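PDB 7JQE: ESAT-6/WXG100 secretion system protein from Streptococcus gallolyticus, which is an extracellular fragment of EsaA, a membrane subunit of the type VIIb secretion system that probably helps export protein toxins. Local coordinates for residues Ser233-Lys245 with Gln432-Ser444. Residues are numbered along the deposited sequence; the frame is centred on the assembly and turned at random.
Sequences SKLALLGKYKSAK and QTDLSQIDITNPS. With EDO (1,2-ethanediol), chain M; EDO (1,2-ethanediol), chain Y; EDO (1,2-ethanediol), chain F; EDO (1,2-ethanediol), chain U.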
# COMPACT_ATOMS: atom_id res chain seq x y z
N SER A 233 6.31 -7.51 -12.14
CA SER A 233 5.03 -7.94 -11.58
C SER A 233 4.19 -6.74 -11.14
O SER A 233 3.00 -6.66 -11.45
CB SER A 233 5.24 -8.89 -10.40
OG SER A 233 5.80 -10.11 -10.83
N LYS A 234 4.81 -5.81 -10.41
CA LYS A 234 4.08 -4.62 -9.99
C LYS A 234 3.59 -3.82 -11.18
O LYS A 234 2.46 -3.31 -11.17
CB LYS A 234 4.97 -3.76 -9.09
CG LYS A 234 5.55 -4.55 -7.94
CD LYS A 234 6.37 -3.69 -7.01
CE LYS A 234 6.89 -4.52 -5.85
NZ LYS A 234 7.75 -3.72 -4.94
N LEU A 235 4.41 -3.71 -12.23
CA LEU A 235 3.96 -3.02 -13.43
C LEU A 235 2.80 -3.74 -14.08
O LEU A 235 1.87 -3.11 -14.61
CB LEU A 235 5.11 -2.87 -14.42
CG LEU A 235 6.13 -1.80 -14.06
CD1 LEU A 235 7.40 -1.97 -14.89
CD2 LEU A 235 5.51 -0.43 -14.28
N ALA A 236 2.83 -5.08 -14.07
CA ALA A 236 1.71 -5.84 -14.62
C ALA A 236 0.43 -5.54 -13.86
O ALA A 236 -0.64 -5.42 -14.47
CB ALA A 236 2.03 -7.34 -14.59
N LEU A 237 0.53 -5.40 -12.54
CA LEU A 237 -0.65 -5.12 -11.72
C LEU A 237 -1.19 -3.72 -12.00
O LEU A 237 -2.41 -3.53 -12.14
CB LEU A 237 -0.31 -5.29 -10.24
CG LEU A 237 -1.38 -4.87 -9.22
CD1 LEU A 237 -2.67 -5.64 -9.44
CD2 LEU A 237 -0.87 -5.07 -7.79
N LEU A 238 -0.30 -2.72 -12.08
CA LEU A 238 -0.75 -1.38 -12.43
C LEU A 238 -1.46 -1.37 -13.77
O LEU A 238 -2.37 -0.56 -13.99
CB LEU A 238 0.44 -0.42 -12.46
CG LEU A 238 1.23 -0.28 -11.16
CD1 LEU A 238 2.45 0.61 -11.37
CD2 LEU A 238 0.35 0.28 -10.08
N GLY A 239 -1.08 -2.27 -14.68
CA GLY A 239 -1.79 -2.38 -15.94
C GLY A 239 -3.21 -2.89 -15.75
O GLY A 239 -4.15 -2.37 -16.36
N LYS A 240 -3.38 -3.91 -14.90
CA LYS A 240 -4.71 -4.42 -14.62
C LYS A 240 -5.61 -3.33 -14.07
O LYS A 240 -6.77 -3.19 -14.50
CB LYS A 240 -4.64 -5.59 -13.64
CG LYS A 240 -4.53 -6.96 -14.28
CD LYS A 240 -4.60 -8.05 -13.21
CE LYS A 240 -4.49 -9.44 -13.82
NZ LYS A 240 -4.13 -10.47 -12.81
N TYR A 241 -5.10 -2.54 -13.13
CA TYR A 241 -5.90 -1.47 -12.54
C TYR A 241 -6.22 -0.40 -13.58
O TYR A 241 -7.37 0.05 -13.68
CB TYR A 241 -5.15 -0.87 -11.36
CG TYR A 241 -5.98 0.03 -10.49
CD1 TYR A 241 -6.68 -0.48 -9.39
CD2 TYR A 241 -6.08 1.38 -10.76
CE1 TYR A 241 -7.44 0.35 -8.59
CE2 TYR A 241 -6.84 2.22 -9.96
CZ TYR A 241 -7.52 1.70 -8.88
OH TYR A 241 -8.27 2.53 -8.09
N LYS A 242 -5.22 0.03 -14.36
CA LYS A 242 -5.45 1.04 -15.38
C LYS A 242 -6.48 0.58 -16.39
O LYS A 242 -7.30 1.37 -16.87
CB LYS A 242 -4.14 1.40 -16.08
CG LYS A 242 -4.32 2.19 -17.37
CD LYS A 242 -3.04 2.19 -18.20
CE LYS A 242 -3.21 2.99 -19.48
NZ LYS A 242 -3.44 4.43 -19.20
N SER A 243 -6.45 -0.71 -16.74
CA SER A 243 -7.42 -1.23 -17.70
C SER A 243 -8.80 -1.42 -17.06
O SER A 243 -9.82 -1.28 -17.75
CB SER A 243 -6.91 -2.54 -18.28
OG SER A 243 -7.80 -3.03 -19.26
N ALA A 244 -8.87 -1.74 -15.77
CA ALA A 244 -10.16 -1.94 -15.11
C ALA A 244 -10.86 -0.60 -14.87
O ALA A 244 -12.05 -0.46 -15.17
CB ALA A 244 -9.98 -2.69 -13.79
N LYS A 245 -10.15 0.36 -14.31
CA LYS A 245 -10.64 1.73 -14.20
C LYS A 245 -10.30 2.47 -15.49
O LYS A 245 -9.93 1.86 -16.50
CB LYS A 245 -10.05 2.41 -12.97
CG LYS A 245 -10.17 1.60 -11.69
CD LYS A 245 -11.49 1.88 -10.99
CE LYS A 245 -11.67 0.99 -9.77
NZ LYS A 245 -11.84 -0.43 -10.18
N GLN A 432 -2.01 -11.63 0.30
CA GLN A 432 -1.65 -12.15 -1.01
C GLN A 432 -0.39 -11.47 -1.53
O GLN A 432 -0.33 -10.24 -1.61
CB GLN A 432 -2.80 -11.96 -2.00
CG GLN A 432 -2.45 -12.28 -3.44
CD GLN A 432 -2.28 -13.77 -3.68
OE1 GLN A 432 -1.24 -14.35 -3.37
NE2 GLN A 432 -3.31 -14.39 -4.24
N THR A 433 0.63 -12.27 -1.87
CA THR A 433 1.86 -11.73 -2.45
C THR A 433 2.03 -12.04 -3.93
O THR A 433 2.87 -11.41 -4.58
CB THR A 433 3.09 -12.25 -1.70
OG1 THR A 433 3.09 -13.68 -1.69
CG2 THR A 433 3.11 -11.73 -0.27
N ASP A 434 1.27 -12.99 -4.49
CA ASP A 434 1.35 -13.31 -5.91
C ASP A 434 0.44 -12.34 -6.67
O ASP A 434 -0.76 -12.58 -6.86
CB ASP A 434 0.95 -14.76 -6.16
CG ASP A 434 1.11 -15.16 -7.61
OD1 ASP A 434 1.53 -14.31 -8.43
OD2 ASP A 434 0.82 -16.33 -7.93
N LEU A 435 1.02 -11.23 -7.12
CA LEU A 435 0.24 -10.14 -7.69
C LEU A 435 -0.53 -10.56 -8.93
O LEU A 435 -1.56 -9.95 -9.24
CB LEU A 435 1.15 -8.95 -8.01
CG LEU A 435 1.94 -8.40 -6.81
CD1 LEU A 435 2.66 -7.11 -7.18
CD2 LEU A 435 1.02 -8.19 -5.62
N SER A 436 -0.08 -11.59 -9.64
CA SER A 436 -0.80 -12.01 -10.84
C SER A 436 -2.20 -12.53 -10.52
O SER A 436 -3.06 -12.53 -11.40
CB SER A 436 -0.00 -13.08 -11.59
OG SER A 436 0.42 -14.12 -10.72
N GLN A 437 -2.44 -12.96 -9.28
CA GLN A 437 -3.72 -13.55 -8.90
C GLN A 437 -4.76 -12.51 -8.49
O GLN A 437 -5.91 -12.88 -8.27
CB GLN A 437 -3.52 -14.54 -7.75
CG GLN A 437 -2.59 -15.69 -8.08
CD GLN A 437 -3.05 -16.45 -9.31
OE1 GLN A 437 -4.06 -17.15 -9.27
NE2 GLN A 437 -2.31 -16.31 -10.40
N ILE A 438 -4.38 -11.25 -8.38
CA ILE A 438 -5.28 -10.22 -7.86
C ILE A 438 -6.19 -9.75 -8.99
O ILE A 438 -5.72 -9.32 -10.05
CB ILE A 438 -4.48 -9.05 -7.26
CG1 ILE A 438 -3.60 -9.56 -6.12
CG2 ILE A 438 -5.42 -7.95 -6.79
CD1 ILE A 438 -2.89 -8.47 -5.36
N ASP A 439 -7.50 -9.83 -8.75
CA ASP A 439 -8.51 -9.43 -9.73
C ASP A 439 -9.10 -8.09 -9.31
O ASP A 439 -9.43 -7.89 -8.14
CB ASP A 439 -9.60 -10.49 -9.84
CG ASP A 439 -10.52 -10.26 -11.02
OD1 ASP A 439 -10.95 -9.11 -11.24
OD2 ASP A 439 -10.84 -11.24 -11.74
N ILE A 440 -9.24 -7.17 -10.27
CA ILE A 440 -9.70 -5.81 -9.98
C ILE A 440 -11.19 -5.65 -10.29
O ILE A 440 -11.95 -5.19 -9.45
CB ILE A 440 -8.85 -4.78 -10.76
CG1 ILE A 440 -7.36 -5.01 -10.49
CG2 ILE A 440 -9.25 -3.37 -10.36
CD1 ILE A 440 -6.97 -4.82 -9.05
N THR A 441 -11.61 -6.02 -11.51
CA THR A 441 -13.00 -5.78 -11.90
C THR A 441 -13.97 -6.54 -11.00
O THR A 441 -15.06 -6.03 -10.70
CB THR A 441 -13.21 -6.18 -13.37
OG1 THR A 441 -12.70 -7.51 -13.58
CG2 THR A 441 -12.50 -5.21 -14.29
N ASN A 442 -13.60 -7.74 -10.57
CA ASN A 442 -14.42 -8.58 -9.69
C ASN A 442 -13.61 -8.90 -8.44
O ASN A 442 -13.01 -9.98 -8.33
CB ASN A 442 -14.87 -9.85 -10.41
CG ASN A 442 -15.80 -9.56 -11.57
OD1 ASN A 442 -15.52 -9.91 -12.71
ND2 ASN A 442 -16.92 -8.91 -11.28
N PRO A 443 -13.59 -8.00 -7.46
CA PRO A 443 -12.79 -8.22 -6.25
C PRO A 443 -13.14 -9.55 -5.58
O PRO A 443 -14.27 -10.03 -5.67
CB PRO A 443 -13.16 -7.03 -5.35
CG PRO A 443 -13.67 -5.98 -6.29
CD PRO A 443 -14.33 -6.72 -7.42
N SER A 444 -12.15 -10.12 -4.89
CA SER A 444 -12.36 -11.37 -4.18
C SER A 444 -13.10 -11.13 -2.86
O SER A 444 -13.11 -10.02 -2.32
CB SER A 444 -11.03 -12.06 -3.92
OG SER A 444 -10.22 -11.29 -3.06
C1 EDO M . -13.65 -1.41 -7.64
O1 EDO M . -13.86 -1.15 -6.24
C2 EDO M . -13.89 -2.88 -7.94
O2 EDO M . -13.77 -3.14 -9.34
C1 EDO Y . -13.24 2.66 -17.83
O1 EDO Y . -13.53 3.91 -17.18
C2 EDO Y . -13.85 1.51 -17.04
O2 EDO Y . -13.67 0.28 -17.76
C1 EDO F . 9.92 -6.46 -3.14
O1 EDO F . 8.78 -6.82 -3.92
C2 EDO F . 9.49 -5.72 -1.88
O2 EDO F . 8.80 -4.51 -2.25
C1 EDO U . -7.58 4.72 -20.23
O1 EDO U . -6.60 4.29 -19.27
C2 EDO U . -7.62 3.71 -21.36
O2 EDO U . -7.13 2.45 -20.88
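With its two branches dividing the work, Ile440 packs against Leu237, Lys240, Tyr241 and Ala244, which lie on one side of the helix. CG2, anti to the backbone N, comes within 3.6 Å of Ala244 CB and meets Tyr241 CD1 obliquely at 4.0 Å, the two side chains crossing at about a right angle. The other branch passes Lys240 CB and ends with CD1 4.4 Å from Leu237 CD1. Leu237 CG is anti to the backbone N (chi1 173°), which turns both methyls toward the loop; CD2 lies 4.1 Å from Leu435 CD1, the side chains again nearly perpendicular. Leu435 CD1 also rests on Lys234 CG at 3.9 Å. Next to Ile440, Thr441 CG2 packs on Ala244 CB. Exposed Lys240 extends toward the loop; its NZ makes a weak hydrogen bond to Ile438 O (3.4 Å) and lies 2.7 Å from Ser436 O at an angle too poor for one. Within the loop, Asn442 N donates to Asp439 OD1 (3.1 Å), meeting it from above the carboxylate plane, an Asx motif. The contact joins helix 225-244 to the loop between helices 396-427 and 448-451; Tyr241 also packs on Ile196 of helix 191-200 and Ile423 of helix 396-427.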